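Local coordinates for protein serpin (Taeniopygia guttata, PDB 5HGC) that binds the steroid cortisol and probably inhibits serine proteases, at residues E190-V195 with T200-M205; V238-A241 with Q247-Q250; M100-V105 with N143-R148. All coordinates share one frame; numbering follows the deposited sequence. Where two conformers were deposited one is given.

Interaction 1 (E190-V195 with T200-M205)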
# COMPACT_ATOMS: atom_id res chain seq x y z
N GLU A 190 21.77 2.65 18.35
CA GLU A 190 20.48 2.35 18.97
C GLU A 190 20.11 3.50 19.88
O GLU A 190 20.95 3.97 20.66
CB GLU A 190 20.41 0.96 19.67
CG GLU A 190 21.23 0.74 20.94
CD GLU A 190 20.62 -0.31 21.88
OE1 GLU A 190 20.86 -0.22 23.10
OE2 GLU A 190 19.89 -1.21 21.40
N ARG A 191 18.89 3.99 19.71
CA ARG A 191 18.34 5.12 20.43
C ARG A 191 16.93 4.78 20.83
O ARG A 191 16.38 3.77 20.39
CB ARG A 191 18.34 6.38 19.57
CG ARG A 191 19.69 7.07 19.44
CD ARG A 191 19.63 8.27 18.51
NE ARG A 191 18.97 9.43 19.11
CZ ARG A 191 19.60 10.45 19.67
NH1 ARG A 191 18.91 11.47 20.18
NH2 ARG A 191 20.92 10.47 19.70
N GLU A 192 16.35 5.63 21.65
CA GLU A 192 15.09 5.35 22.23
C GLU A 192 13.97 5.83 21.36
O GLU A 192 14.05 6.92 20.79
CB GLU A 192 15.01 6.01 23.59
CG GLU A 192 15.65 5.17 24.69
CD GLU A 192 15.49 5.77 26.07
OE1 GLU A 192 15.04 6.96 26.21
OE2 GLU A 192 15.83 5.05 27.03
N PHE A 193 12.91 5.02 21.29
CA PHE A 193 11.70 5.33 20.56
C PHE A 193 10.57 5.26 21.55
O PHE A 193 10.42 4.26 22.27
CB PHE A 193 11.48 4.33 19.38
CG PHE A 193 10.36 4.72 18.47
CD1 PHE A 193 9.02 4.50 18.83
CD2 PHE A 193 10.63 5.34 17.24
CE1 PHE A 193 7.97 4.92 18.03
CE2 PHE A 193 9.57 5.77 16.43
CZ PHE A 193 8.24 5.55 16.82
N PHE A 194 9.73 6.30 21.56
CA PHE A 194 8.69 6.45 22.57
C PHE A 194 7.35 6.09 21.99
O PHE A 194 6.71 6.90 21.35
CB PHE A 194 8.75 7.85 23.29
CG PHE A 194 10.17 8.21 23.73
CD1 PHE A 194 10.73 7.64 24.90
CD2 PHE A 194 11.00 9.03 22.91
CE1 PHE A 194 12.06 7.90 25.26
CE2 PHE A 194 12.33 9.29 23.28
CZ PHE A 194 12.85 8.73 24.46
N VAL A 195 6.95 4.84 22.24
CA VAL A 195 5.67 4.30 21.81
C VAL A 195 4.43 4.91 22.49
O VAL A 195 3.50 5.31 21.77
CB VAL A 195 5.66 2.76 21.94
CG1 VAL A 195 4.39 2.17 21.36
CG2 VAL A 195 6.87 2.13 21.24
N THR A 200 8.56 2.15 25.80
CA THR A 200 9.77 2.76 25.26
C THR A 200 10.66 1.65 24.74
O THR A 200 10.95 0.71 25.47
CB THR A 200 10.54 3.56 26.35
OG1 THR A 200 9.76 4.73 26.67
CG2 THR A 200 12.02 3.96 25.90
N VAL A 201 11.12 1.76 23.50
CA VAL A 201 11.88 0.65 22.91
C VAL A 201 13.20 1.15 22.33
O VAL A 201 13.36 2.34 22.09
CB VAL A 201 11.08 -0.14 21.82
CG1 VAL A 201 9.77 -0.73 22.37
CG2 VAL A 201 10.80 0.75 20.61
N LYS A 202 14.16 0.26 22.14
CA LYS A 202 15.34 0.66 21.46
C LYS A 202 15.28 0.23 19.99
O LYS A 202 14.82 -0.86 19.68
CB LYS A 202 16.61 0.31 22.25
CG LYS A 202 16.92 1.45 23.26
CD LYS A 202 18.04 1.15 24.25
CE LYS A 202 17.48 0.51 25.52
NZ LYS A 202 18.34 -0.63 25.96
N VAL A 203 15.69 1.13 19.10
CA VAL A 203 15.54 0.98 17.67
C VAL A 203 16.86 1.46 17.06
O VAL A 203 17.46 2.39 17.58
CB VAL A 203 14.33 1.83 17.18
CG1 VAL A 203 14.65 3.32 17.19
CG2 VAL A 203 13.91 1.43 15.78
N PRO A 204 17.35 0.81 15.99
CA PRO A 204 18.53 1.43 15.37
C PRO A 204 18.12 2.71 14.60
O PRO A 204 17.41 2.65 13.58
CB PRO A 204 19.10 0.33 14.44
CG PRO A 204 18.00 -0.68 14.29
CD PRO A 204 17.06 -0.54 15.47
N MET A 205 18.54 3.85 15.14
CA MET A 205 18.19 5.16 14.61
C MET A 205 19.27 5.63 13.63
O MET A 205 20.43 5.76 14.00
CB MET A 205 18.03 6.12 15.77
CG MET A 205 17.48 7.46 15.39
SD MET A 205 15.74 7.38 14.97
CE MET A 205 14.84 7.14 16.52
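F193 meets V201 and V203 on one face of a two-stranded antiparallel ribbon, and it does so with its CB, not with its ring. CG2 of V201 comes up alongside F193 CB at 3.8 Å, and CG1 of V203 reaches the same carbon at 4.0 Å; the two valine methyls meet it from directions roughly at right angles. With CG anti to the backbone N (chi1 -171°), the F193 ring leads away from 200-205 and packs on P376. V195 adds its CG2 to CG2 of V201 at the loop end of this face. Farther along it, M205 lays its CB against CB of R191 at 3.8 Å, the two chains running obliquely past each other. The guanidinium of R191, in the conformer described, goes on to a salt bridge with E350 and a cation-pi contact with Y272.

The face with E190, E192, T200 and K202 is mostly polar, though F194 and P204 share it. E192 runs obliquely past the methyl of T200, CD to CG2 at 3.9 Å, while T200 OG1 sits at the edge of the F194 ring. E190, in the one conformer described, and K202 make only a long ion pair, OE1 to NZ 3.8 Å; the carboxylate lies nearer the K202 chain, OE1 to CD at 3.3 Å.

Four backbone bonds tie the strands, reciprocal in R191-V203 and F193-V201. The shortest, F193 N to V201 O, is 2.8 Å; V201 N returns to F193 O at 2.9 Å. CA-H...O contacts such as T200 CA to F193 O fill in between. Strand 200-209 continues the pairing to strand 265-283. One face mainly of buried apolar groups with R191 beside them, the other mainly polar and exposed, is what this β-hairpin at the edge of serpin sheet C presents, in the region known in the family as the gate.

Interaction 2 (V238-A241 with Q247-Q250)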
# COMPACT_ATOMS: atom_id res chain seq x y z
N VAL A 238 5.89 11.62 8.32
CA VAL A 238 5.00 12.57 8.99
C VAL A 238 5.05 12.30 10.48
O VAL A 238 4.66 11.23 10.94
CB VAL A 238 3.56 12.45 8.51
CG1 VAL A 238 2.67 13.52 9.16
CG2 VAL A 238 3.52 12.53 7.01
N LEU A 239 5.55 13.29 11.20
CA LEU A 239 5.79 13.21 12.65
C LEU A 239 4.77 14.14 13.29
O LEU A 239 4.99 15.34 13.23
CB LEU A 239 7.20 13.67 12.98
CG LEU A 239 7.68 13.46 14.40
CD1 LEU A 239 7.62 11.99 14.77
CD2 LEU A 239 9.09 13.97 14.52
N PRO A 240 3.64 13.60 13.82
CA PRO A 240 2.75 14.47 14.57
C PRO A 240 3.30 14.70 15.99
O PRO A 240 4.01 13.81 16.55
CB PRO A 240 1.43 13.68 14.61
CG PRO A 240 1.89 12.26 14.69
CD PRO A 240 3.14 12.20 13.81
N ALA A 241 3.01 15.89 16.54
CA ALA A 241 3.24 16.22 17.96
C ALA A 241 2.53 15.20 18.89
O ALA A 241 1.41 14.73 18.55
CB ALA A 241 2.71 17.61 18.23
N GLN A 247 -6.02 13.04 15.60
CA GLN A 247 -6.50 14.16 14.79
C GLN A 247 -6.01 14.08 13.32
O GLN A 247 -6.82 14.26 12.38
CB GLN A 247 -6.11 15.47 15.49
CG GLN A 247 -6.98 16.68 15.14
CD GLN A 247 -6.27 17.73 14.27
OE1 GLN A 247 -5.10 18.11 14.53
NE2 GLN A 247 -7.00 18.23 13.24
N LEU A 248 -4.71 13.79 13.14
CA LEU A 248 -4.10 13.56 11.84
C LEU A 248 -4.78 12.41 11.07
O LEU A 248 -5.20 12.61 9.90
CB LEU A 248 -2.62 13.26 12.02
CG LEU A 248 -1.85 12.92 10.74
CD1 LEU A 248 -1.88 14.07 9.72
CD2 LEU A 248 -0.43 12.59 11.12
N GLU A 249 -4.89 11.23 11.71
CA GLU A 249 -5.71 10.09 11.20
C GLU A 249 -7.07 10.49 10.64
O GLU A 249 -7.40 10.09 9.53
CB GLU A 249 -5.97 9.04 12.28
CG GLU A 249 -4.75 8.29 12.72
CD GLU A 249 -5.00 7.41 13.94
OE1 GLU A 249 -6.10 7.46 14.56
OE2 GLU A 249 -4.08 6.65 14.28
N GLN A 250 -7.85 11.27 11.40
CA GLN A 250 -9.23 11.59 11.03
C GLN A 250 -9.36 12.62 9.90
O GLN A 250 -10.41 12.77 9.31
CB GLN A 250 -10.05 12.07 12.24
CG GLN A 250 -10.46 11.01 13.26
CD GLN A 250 -10.63 11.57 14.70
OE1 GLN A 250 -10.70 12.81 14.95
NE2 GLN A 250 -10.68 10.66 15.67
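L248 extends its side chain from helix 245-251 with CG anti to the backbone N (chi1 177°) and chi2 at 60°, which carries CD2 out to the end of strand 233-240. V238 answers with its own trans branch: a chi1 of -176° sets CG1 opposite the backbone N and turns it to the helix, whereas CG2 lies farther from the leucine. The result is a methyl-to-methyl touch, V238 CG1 to L248 CD2, at 3.8 Å.

The same leucine methyl also rests against P240, CD2 to CB at 4.1 Å. V238 and P240 are two positions apart on the strand and so face the same way, and CD2 settles into the notch between them. From CD2, the directions to V238 CG1 and P240 CB are roughly at right angles, so the methyl is met on two distinct flanks. L239, between them, is turned away from the helix, and its side chain packs on F351 and H353.

The surrounding packing comes from neighbouring parts of the fold. W260 of helix 254-263, L356 of strand 355-361 and C222 of strand 222-228 each touch both V238 and L248, which puts the pair inside a small hydrophobic cluster where the helix packs on serpin sheet B. Bound cortisol lies some way off, about 11 Å from the V238 side chain.

Nothing polar passes between the two segments: the contact is purely van der Waals, one methyl against two aliphatic partners, all three residues buried. Its hold therefore depends on close fit and exclusion of water, not on any directed bond.

Interaction 3 (M100-V105 with N143-R148)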
# COMPACT_ATOMS: atom_id res chain seq x y z
N MET A 100 1.60 -8.17 -6.66
CA MET A 100 0.97 -9.37 -7.21
C MET A 100 -0.41 -9.64 -6.64
O MET A 100 -0.65 -9.44 -5.44
CB MET A 100 1.89 -10.56 -7.02
CG MET A 100 3.17 -10.44 -7.84
SD MET A 100 4.72 -11.23 -7.26
CE MET A 100 5.08 -10.50 -5.65
N ASN A 101 -1.29 -10.07 -7.55
CA ASN A 101 -2.68 -10.48 -7.32
C ASN A 101 -2.80 -11.94 -7.67
O ASN A 101 -2.27 -12.36 -8.70
CB ASN A 101 -3.56 -9.78 -8.34
CG ASN A 101 -3.71 -8.33 -8.04
OD1 ASN A 101 -3.71 -7.93 -6.85
ND2 ASN A 101 -3.84 -7.51 -9.11
N ALA A 102 -3.46 -12.73 -6.83
CA ALA A 102 -3.76 -14.12 -7.13
C ALA A 102 -5.13 -14.46 -6.59
O ALA A 102 -5.58 -13.85 -5.61
CB ALA A 102 -2.70 -15.09 -6.62
N ILE A 103 -5.81 -15.37 -7.30
CA ILE A 103 -7.03 -16.01 -6.83
C ILE A 103 -6.89 -17.50 -6.66
O ILE A 103 -6.24 -18.15 -7.46
CB ILE A 103 -8.30 -15.64 -7.60
CG1 ILE A 103 -8.22 -16.04 -9.07
CG2 ILE A 103 -8.55 -14.17 -7.46
CD1 ILE A 103 -9.53 -15.97 -9.85
N PHE A 104 -7.45 -18.01 -5.57
CA PHE A 104 -7.49 -19.43 -5.29
C PHE A 104 -8.96 -19.82 -5.24
O PHE A 104 -9.71 -19.34 -4.36
CB PHE A 104 -6.73 -19.72 -4.00
CG PHE A 104 -5.29 -19.34 -4.08
CD1 PHE A 104 -4.86 -18.00 -3.75
CD2 PHE A 104 -4.32 -20.28 -4.52
CE1 PHE A 104 -3.49 -17.64 -3.85
CE2 PHE A 104 -2.95 -19.94 -4.59
CZ PHE A 104 -2.55 -18.62 -4.27
N VAL A 105 -9.40 -20.57 -6.26
CA VAL A 105 -10.85 -20.83 -6.45
C VAL A 105 -11.07 -22.32 -6.19
O VAL A 105 -10.23 -23.17 -6.61
CB VAL A 105 -11.37 -20.45 -7.87
CG1 VAL A 105 -12.91 -20.61 -8.01
CG2 VAL A 105 -11.04 -19.00 -8.18
N ASN A 143 1.04 -20.77 0.90
CA ASN A 143 2.13 -20.05 1.56
C ASN A 143 3.47 -20.26 0.90
O ASN A 143 4.31 -19.34 0.86
CB ASN A 143 2.19 -20.42 3.04
CG ASN A 143 0.96 -19.95 3.80
OD1 ASN A 143 0.37 -18.88 3.49
ND2 ASN A 143 0.53 -20.75 4.78
N ASP A 144 3.65 -21.45 0.32
CA ASP A 144 4.82 -21.72 -0.49
C ASP A 144 4.81 -20.88 -1.75
O ASP A 144 5.88 -20.46 -2.25
CB ASP A 144 4.87 -23.19 -0.87
CG ASP A 144 5.26 -24.09 0.32
OD1 ASP A 144 5.71 -23.55 1.38
OD2 ASP A 144 5.11 -25.32 0.19
N TYR A 145 3.60 -20.63 -2.26
CA TYR A 145 3.42 -19.85 -3.46
C TYR A 145 3.85 -18.40 -3.20
O TYR A 145 4.67 -17.83 -3.99
CB TYR A 145 2.00 -19.95 -3.95
CG TYR A 145 1.70 -18.91 -4.97
CD1 TYR A 145 2.20 -19.02 -6.30
CD2 TYR A 145 0.92 -17.76 -4.62
CE1 TYR A 145 1.92 -18.03 -7.23
CE2 TYR A 145 0.65 -16.77 -5.54
CZ TYR A 145 1.15 -16.93 -6.84
OH TYR A 145 0.82 -15.99 -7.73
N ILE A 146 3.33 -17.83 -2.11
CA ILE A 146 3.67 -16.45 -1.69
C ILE A 146 5.15 -16.35 -1.41
O ILE A 146 5.78 -15.39 -1.84
CB ILE A 146 2.88 -15.93 -0.48
CG1 ILE A 146 1.37 -16.27 -0.63
CG2 ILE A 146 3.09 -14.42 -0.27
CD1 ILE A 146 0.61 -15.58 -1.75
N GLU A 147 5.69 -17.35 -0.73
CA GLU A 147 7.10 -17.33 -0.43
C GLU A 147 7.98 -17.36 -1.67
O GLU A 147 8.97 -16.62 -1.76
CB GLU A 147 7.45 -18.47 0.51
CG GLU A 147 8.93 -18.56 0.82
CD GLU A 147 9.20 -19.64 1.84
OE1 GLU A 147 8.20 -20.17 2.41
OE2 GLU A 147 10.39 -19.94 2.09
N ARG A 148 7.62 -18.19 -2.63
CA ARG A 148 8.46 -18.39 -3.78
C ARG A 148 8.39 -17.14 -4.67
O ARG A 148 9.40 -16.69 -5.23
CB ARG A 148 8.05 -19.66 -4.54
CG ARG A 148 9.05 -20.04 -5.59
CD ARG A 148 9.04 -21.51 -5.92
NE ARG A 148 10.13 -21.75 -6.88
CZ ARG A 148 10.45 -22.92 -7.44
NH1 ARG A 148 9.79 -24.07 -7.19
NH2 ARG A 148 11.47 -22.94 -8.29
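Helix 135-149 of the serpin fold lies across sheet A, and Y145 is the side chain it sets down on A102 and F104 of strand 100-106. A chi1 of 166° puts the Y145 ring opposite the backbone N and reaches it from the helix to the strand. There F104 offers the edge of its ring: CZ comes to Y145 CD2 at 3.6 Å, and that carbon lies in the plane of the phenylalanine. The rings form an offset edge-to-face pair, the F104 edge directed at the Y145 face, with centroids 5.7 Å apart and planes at 76°. Nearer the hydroxyl end of the tyrosine, the A102 methyl approaches obliquely, CB to CE2 at 3.9 Å and CB to OH at 3.8 Å.

This is the helix called F in the family, the one that covers the sheet into which the reactive-centre loop of inhibitory serpins inserts. Strand 100-106 runs between strands 126-130 and 167-176, pairing with both, so the tyrosine meets an inner part of that sheet. A102 and F104, two residues apart, both turn to the helix, while N101, turned away from it, packs on helix 39-52 on the far side.

F128 of strand 126-130 completes an aromatic group of three: its ring is nearly parallel to that of F104 and edge-to-face with Y145. The hydroxyl of Y145 is hydrogen-bonded to E126 OE1, which holds the hydroxyl end while the ring packs on A102, F104 and F128. With an alanine at Y145, ring and hydroxyl go together, and a gap would probably open beside F104 CZ and A102 CB, leaving E126 without this hydrogen-bond partner.

Interaction 1 is the most exposed of the three and the only one joined by hydrogen bonds: it pairs two neighbouring strands of a hairpin, with most of its charged groups on the exposed side. Interactions 2 and 3 are buried, and each sets a helix on a strand by side chains alone. They differ in means: interaction 2 is wholly aliphatic, whereas interaction 3 is mainly aromatic and includes a tyrosine whose hydroxyl is bonded to a glutamate. None shares an element with another. Interactions 1 and 2 come within about 7 Å at their nearest atoms; interaction 3 lies about 35 Å from both, centre to centre.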